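Local coordinates for outer membrane associated protein (Francisella tularensis subsp. tularensis, PDB 6U83) that probably anchors the outer membrane to peptidoglycan through this OmpA-like domain, which holds D-alanine here, and as a whole protein may act as a porin, at residues D55-K63 / G75-F85. Residues are numbered along the deposited sequence; the frame is centred on the assembly and turned at random.
Sequences DVTVYLDTK and GKKAIASFVNF
Phe-82 and Phe-85 both carry CG anti to the backbone N (chi1 -168° and 176°), which swings their rings off the helix onto strand 55-63, where Val-58 meets the two of them. Its branches divide the work. CG2 sits over a face of the Phe-85 ring, 3.6 Å from the ring centroid, a close CH-pi contact; CG1, turned anti to the backbone N, reaches the edge of the other ring, 3.8 Å from Phe-82 CD1. Val-56 comes at Phe-85 from the opposite direction, its CG1 lying near the ring plane 3.8 Å from CZ, so this ring is met on a face and at its far edge. Phe-82 is met in the same two ways by different partners: Leu-60 CB rests over one face, 4.0 Å from the centroid, while the carbonyl oxygen of Val-58 lies in the ring plane, 3.8 Å from Phe-82 CE1. The Leu-60 and Phe-82 side chains cross at about a right angle, and Leu-60 CD1 goes on to the helix itself, 3.9 Å from Ala-78 CB. Farther along, Thr-62 lays OG1 against Ile-79 CG1 (3.8 Å) and CG2 against Gly-75 CA, where the two backbones draw closest. The interface is thus held by apolar and CH-pi contacts, with every second strand residue from Val-56 to Thr-62 facing the helix. Strand 55-63 leads, through the loop after it, into helix 73-89, which runs back nearly antiparallel along it (158°) in the alpha/beta OmpA-like domain. Within the sheet, strand 55-63 lies between strands 161-172 and 46-52: Val-58 and Leu-60 pair through their backbones with Val-166 and Ala-164, and Tyr-59 with Cys-48; helix 110-130 adds Met-128 against Phe-82 and Tyr-127 against Ile-79, packing beside helix 73-89.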
ATOM      1  N   ASP A  55      15.163  10.660  -6.604  1.00 97.64           N
ATOM      2  CA  ASP A  55      13.757  10.531  -6.256  1.00 96.03           C
ATOM      3  C   ASP A  55      13.537   9.192  -5.562  1.00 91.33           C
ATOM      4  O   ASP A  55      14.021   8.155  -6.031  1.00 91.06           O
ATOM      5  CB  ASP A  55      12.861  10.628  -7.493  1.00108.46           C
ATOM      6  CG  ASP A  55      13.063  11.919  -8.274  1.00124.76           C
ATOM      7  OD1 ASP A  55      12.261  12.171  -9.203  1.00129.52           O
ATOM      8  OD2 ASP A  55      14.024  12.668  -7.979  1.00128.15           O
ATOM      9  N   VAL A  56      12.807   9.215  -4.452  1.00 81.03           N
ATOM     10  CA  VAL A  56      12.495   8.013  -3.696  1.00 83.44           C
ATOM     11  C   VAL A  56      11.026   7.675  -3.928  1.00 83.87           C
ATOM     12  O   VAL A  56      10.192   8.571  -4.103  1.00 80.99           O
ATOM     13  CB  VAL A  56      12.823   8.184  -2.195  1.00 77.26           C
ATOM     14  CG1 VAL A  56      11.998   9.295  -1.565  1.00 76.55           C
ATOM     15  CG2 VAL A  56      12.629   6.875  -1.447  1.00 71.13           C
ATOM     16  N   THR A  57      10.721   6.379  -3.982  1.00 80.21           N
ATOM     17  CA  THR A  57       9.359   5.895  -4.136  1.00 72.61           C
ATOM     18  C   THR A  57       9.074   4.906  -3.022  1.00 74.17           C
ATOM     19  O   THR A  57       9.837   3.952  -2.832  1.00 68.05           O
ATOM     20  CB  THR A  57       9.140   5.226  -5.495  1.00 67.25           C
ATOM     21  OG1 THR A  57       9.488   6.143  -6.537  1.00 70.20           O
ATOM     22  CG2 THR A  57       7.674   4.815  -5.651  1.00 63.88           C
ATOM     23  N   VAL A  58       7.980   5.130  -2.297  1.00 70.68           N
ATOM     24  CA  VAL A  58       7.584   4.274  -1.191  1.00 72.13           C
ATOM     25  C   VAL A  58       6.375   3.468  -1.630  1.00 65.76           C
ATOM     26  O   VAL A  58       5.437   4.011  -2.218  1.00 67.20           O
ATOM     27  CB  VAL A  58       7.287   5.086   0.085  1.00 70.70           C
ATOM     28  CG1 VAL A  58       6.859   4.163   1.214  1.00 61.64           C
ATOM     29  CG2 VAL A  58       8.513   5.866   0.513  1.00 72.25           C
ATOM     30  N   TYR A  59       6.416   2.169  -1.377  1.00 64.84           N
ATOM     31  CA  TYR A  59       5.310   1.277  -1.666  1.00 66.25           C
ATOM     32  C   TYR A  59       4.662   0.820  -0.371  1.00 73.64           C
ATOM     33  O   TYR A  59       5.316   0.736   0.671  1.00 77.37           O
ATOM     34  CB  TYR A  59       5.770   0.053  -2.443  1.00 67.30           C
ATOM     35  CG  TYR A  59       6.374   0.402  -3.757  1.00 68.69           C
ATOM     36  CD1 TYR A  59       7.713   0.750  -3.856  1.00 70.15           C
ATOM     37  CD2 TYR A  59       5.609   0.385  -4.907  1.00 70.20           C
ATOM     38  CE1 TYR A  59       8.271   1.072  -5.074  1.00 76.38           C
ATOM     39  CE2 TYR A  59       6.154   0.708  -6.126  1.00 77.51           C
ATOM     40  CZ  TYR A  59       7.482   1.050  -6.207  1.00 82.36           C
ATOM     41  OH  TYR A  59       8.017   1.371  -7.430  1.00 97.32           O
ATOM     42  N   LEU A  60       3.371   0.512  -0.458  1.00 71.52           N
ATOM     43  CA  LEU A  60       2.599  -0.042   0.643  1.00 63.40           C
ATOM     44  C   LEU A  60       1.858  -1.266   0.136  1.00 68.92           C
ATOM     45  O   LEU A  60       1.111  -1.181  -0.846  1.00 69.28           O
ATOM     46  CB  LEU A  60       1.613   0.986   1.185  1.00 61.91           C
ATOM     47  CG  LEU A  60       0.631   0.523   2.243  1.00 62.74           C
ATOM     48  CD1 LEU A  60       1.252   0.679   3.599  1.00 59.46           C
ATOM     49  CD2 LEU A  60      -0.660   1.329   2.132  1.00 63.06           C
ATOM     50  N   ASP A  61       2.074  -2.407   0.793  1.00 64.55           N
ATOM     51  CA  ASP A  61       1.347  -3.637   0.483  1.00 54.71           C
ATOM     52  C   ASP A  61       0.798  -4.165   1.805  1.00 62.84           C
ATOM     53  O   ASP A  61       1.494  -4.869   2.541  1.00 74.72           O
ATOM     54  CB  ASP A  61       2.241  -4.648  -0.233  1.00 63.41           C
ATOM     55  CG  ASP A  61       1.460  -5.831  -0.768  1.00 81.94           C
ATOM     56  OD1 ASP A  61       0.281  -5.963  -0.409  1.00 87.47           O
ATOM     57  OD2 ASP A  61       2.011  -6.629  -1.553  1.00 95.87           O
ATOM     58  N   THR A  62      -0.444  -3.799   2.103  1.00 64.37           N
ATOM     59  CA  THR A  62      -1.146  -4.249   3.295  1.00 67.50           C
ATOM     60  C   THR A  62      -1.994  -5.467   2.948  1.00 63.48           C
ATOM     61  O   THR A  62      -2.760  -5.439   1.978  1.00 61.17           O
ATOM     62  CB  THR A  62      -2.034  -3.124   3.833  1.00 79.30           C
ATOM     63  OG1 THR A  62      -1.217  -2.047   4.314  1.00 83.12           O
ATOM     64  CG2 THR A  62      -2.915  -3.619   4.948  1.00 76.64           C
ATOM     65  N   LYS A  63      -1.857  -6.528   3.735  1.00 64.63           N
ATOM     66  CA  LYS A  63      -2.533  -7.792   3.486  1.00 61.80           C
ATOM     67  C   LYS A  63      -3.727  -7.946   4.416  1.00 64.27           C
ATOM     68  O   LYS A  63      -3.792  -7.333   5.486  1.00 62.10           O
ATOM     69  CB  LYS A  63      -1.572  -8.967   3.681  1.00 75.06           C
ATOM     70  CG  LYS A  63      -0.292  -8.841   2.887  1.00 76.48           C
ATOM     71  CD  LYS A  63      -0.408  -9.497   1.538  1.00 64.23           C
ATOM     72  CE  LYS A  63       0.548  -8.834   0.589  1.00 62.12           C
ATOM     73  NZ  LYS A  63       0.599  -9.535  -0.705  1.00 75.31           N
ATOM     74  N   GLY A  75      -0.439  -4.376   9.205  1.00 72.92           N
ATOM     75  CA  GLY A  75      -0.984  -3.376   8.310  1.00 71.70           C
ATOM     76  C   GLY A  75      -0.945  -1.980   8.905  1.00 77.91           C
ATOM     77  O   GLY A  75      -0.487  -1.034   8.258  1.00 82.66           O
ATOM     78  N   LYS A  76      -1.401  -1.833  10.154  1.00 72.71           N
ATOM     79  CA  LYS A  76      -1.471  -0.503  10.749  1.00 67.21           C
ATOM     80  C   LYS A  76      -0.083   0.096  10.940  1.00 70.94           C
ATOM     81  O   LYS A  76       0.118   1.293  10.721  1.00 75.68           O
ATOM     82  CB  LYS A  76      -2.202  -0.555  12.081  1.00 69.15           C
ATOM     83  CG  LYS A  76      -3.707  -0.693  11.990  1.00 71.69           C
ATOM     84  CD  LYS A  76      -4.248  -1.123  13.353  1.00 77.89           C
ATOM     85  CE  LYS A  76      -5.755  -0.907  13.483  1.00 84.58           C
ATOM     86  NZ  LYS A  76      -6.195  -0.993  14.914  1.00 89.16           N
ATOM     87  N   LYS A  77       0.888  -0.706  11.362  1.00 69.99           N
ATOM     88  CA  LYS A  77       2.241  -0.169  11.470  1.00 73.21           C
ATOM     89  C   LYS A  77       2.718   0.345  10.118  1.00 77.11           C
ATOM     90  O   LYS A  77       3.199   1.479  10.006  1.00 88.84           O
ATOM     91  CB  LYS A  77       3.198  -1.221  12.034  1.00 71.55           C
ATOM     92  CG  LYS A  77       3.114  -1.364  13.549  1.00 86.28           C
ATOM     93  CD  LYS A  77       4.298  -2.162  14.106  1.00102.73           C
ATOM     94  CE  LYS A  77       4.276  -2.220  15.631  1.00111.85           C
ATOM     95  NZ  LYS A  77       5.502  -2.874  16.188  1.00116.60           N
ATOM     96  N   ALA A  78       2.539  -0.456   9.064  1.00 64.22           N
ATOM     97  CA  ALA A  78       2.979  -0.034   7.734  1.00 61.82           C
ATOM     98  C   ALA A  78       2.290   1.257   7.311  1.00 64.37           C
ATOM     99  O   ALA A  78       2.936   2.200   6.840  1.00 66.98           O
ATOM    100  CB  ALA A  78       2.708  -1.137   6.708  1.00 56.07           C
ATOM    101  N   ILE A  79       0.970   1.319   7.474  1.00 62.54           N
ATOM    102  CA  ILE A  79       0.230   2.490   7.009  1.00 59.19           C
ATOM    103  C   ILE A  79       0.719   3.746   7.722  1.00 64.74           C
ATOM    104  O   ILE A  79       0.929   4.798   7.103  1.00 76.40           O
ATOM    105  CB  ILE A  79      -1.279   2.271   7.206  1.00 62.41           C
ATOM    106  CG1 ILE A  79      -1.743   1.109   6.328  1.00 59.68           C
ATOM    107  CG2 ILE A  79      -2.038   3.547   6.901  1.00 65.75           C
ATOM    108  CD1 ILE A  79      -3.129   0.634   6.653  1.00 68.64           C
ATOM    109  N   ALA A  80       0.923   3.649   9.035  1.00 62.51           N
ATOM    110  CA  ALA A  80       1.365   4.798   9.815  1.00 63.27           C
ATOM    111  C   ALA A  80       2.668   5.366   9.279  1.00 73.58           C
ATOM    112  O   ALA A  80       2.828   6.587   9.179  1.00 79.12           O
ATOM    113  CB  ALA A  80       1.533   4.397  11.279  1.00 67.44           C
ATOM    114  N   SER A  81       3.621   4.495   8.941  1.00 69.47           N
ATOM    115  CA  SER A  81       4.879   4.968   8.376  1.00 69.38           C
ATOM    116  C   SER A  81       4.679   5.528   6.978  1.00 75.16           C
ATOM    117  O   SER A  81       5.317   6.515   6.597  1.00 83.14           O
ATOM    118  CB  SER A  81       5.897   3.837   8.344  1.00 67.29           C
ATOM    119  OG  SER A  81       6.335   3.539   9.653  1.00 79.18           O
ATOM    120  N   PHE A  82       3.817   4.885   6.194  1.00 73.62           N
ATOM    121  CA  PHE A  82       3.457   5.409   4.884  1.00 65.49           C
ATOM    122  C   PHE A  82       2.920   6.827   4.998  1.00 64.58           C
ATOM    123  O   PHE A  82       3.327   7.722   4.253  1.00 68.37           O
ATOM    124  CB  PHE A  82       2.418   4.482   4.258  1.00 71.66           C
ATOM    125  CG  PHE A  82       2.174   4.727   2.811  1.00 72.94           C
ATOM    126  CD1 PHE A  82       3.152   4.456   1.881  1.00 69.00           C
ATOM    127  CD2 PHE A  82       0.954   5.186   2.379  1.00 68.03           C
ATOM    128  CE1 PHE A  82       2.925   4.654   0.557  1.00 69.92           C
ATOM    129  CE2 PHE A  82       0.727   5.384   1.054  1.00 71.55           C
ATOM    130  CZ  PHE A  82       1.715   5.118   0.140  1.00 69.53           C
ATOM    131  N   VAL A  83       2.003   7.052   5.945  1.00 64.45           N
ATOM    132  CA  VAL A  83       1.399   8.370   6.109  1.00 68.61           C
ATOM    133  C   VAL A  83       2.436   9.380   6.589  1.00 79.63           C
ATOM    134  O   VAL A  83       2.453  10.535   6.138  1.00 79.99           O
ATOM    135  CB  VAL A  83       0.199   8.281   7.069  1.00 68.47           C
ATOM    136  CG1 VAL A  83      -0.305   9.664   7.438  1.00 64.14           C
ATOM    137  CG2 VAL A  83      -0.915   7.449   6.442  1.00 62.91           C
ATOM    138  N   ASN A  84       3.316   8.960   7.505  1.00 78.82           N
ATOM    139  CA  ASN A  84       4.368   9.834   8.022  1.00 81.74           C
ATOM    140  C   ASN A  84       5.256  10.363   6.900  1.00 81.78           C
ATOM    141  O   ASN A  84       5.731  11.505   6.958  1.00 88.55           O
ATOM    142  CB  ASN A  84       5.206   9.072   9.056  1.00 91.81           C
ATOM    143  CG  ASN A  84       5.616   9.934  10.238  1.00102.92           C
ATOM    144  OD1 ASN A  84       4.865  10.072  11.207  1.00105.67           O
ATOM    145  ND2 ASN A  84       6.815  10.510  10.172  1.00106.08           N
ATOM    146  N   PHE A  85       5.477   9.551   5.868  1.00 69.63           N
ATOM    147  CA  PHE A  85       6.243   9.994   4.711  1.00 67.64           C
ATOM    148  C   PHE A  85       5.446  10.985   3.870  1.00 76.66           C
ATOM    149  O   PHE A  85       5.991  11.990   3.395  1.00 83.74           O
ATOM    150  CB  PHE A  85       6.644   8.770   3.895  1.00 62.42           C
ATOM    151  CG  PHE A  85       7.372   9.084   2.620  1.00 68.49           C
ATOM    152  CD1 PHE A  85       8.686   9.497   2.645  1.00 75.82           C
ATOM    153  CD2 PHE A  85       6.757   8.900   1.399  1.00 66.74           C
ATOM    154  CE1 PHE A  85       9.364   9.753   1.478  1.00 77.21           C
ATOM    155  CE2 PHE A  85       7.430   9.159   0.228  1.00 75.56           C
ATOM    156  CZ  PHE A  85       8.737   9.585   0.268  1.00 77.71           C
TER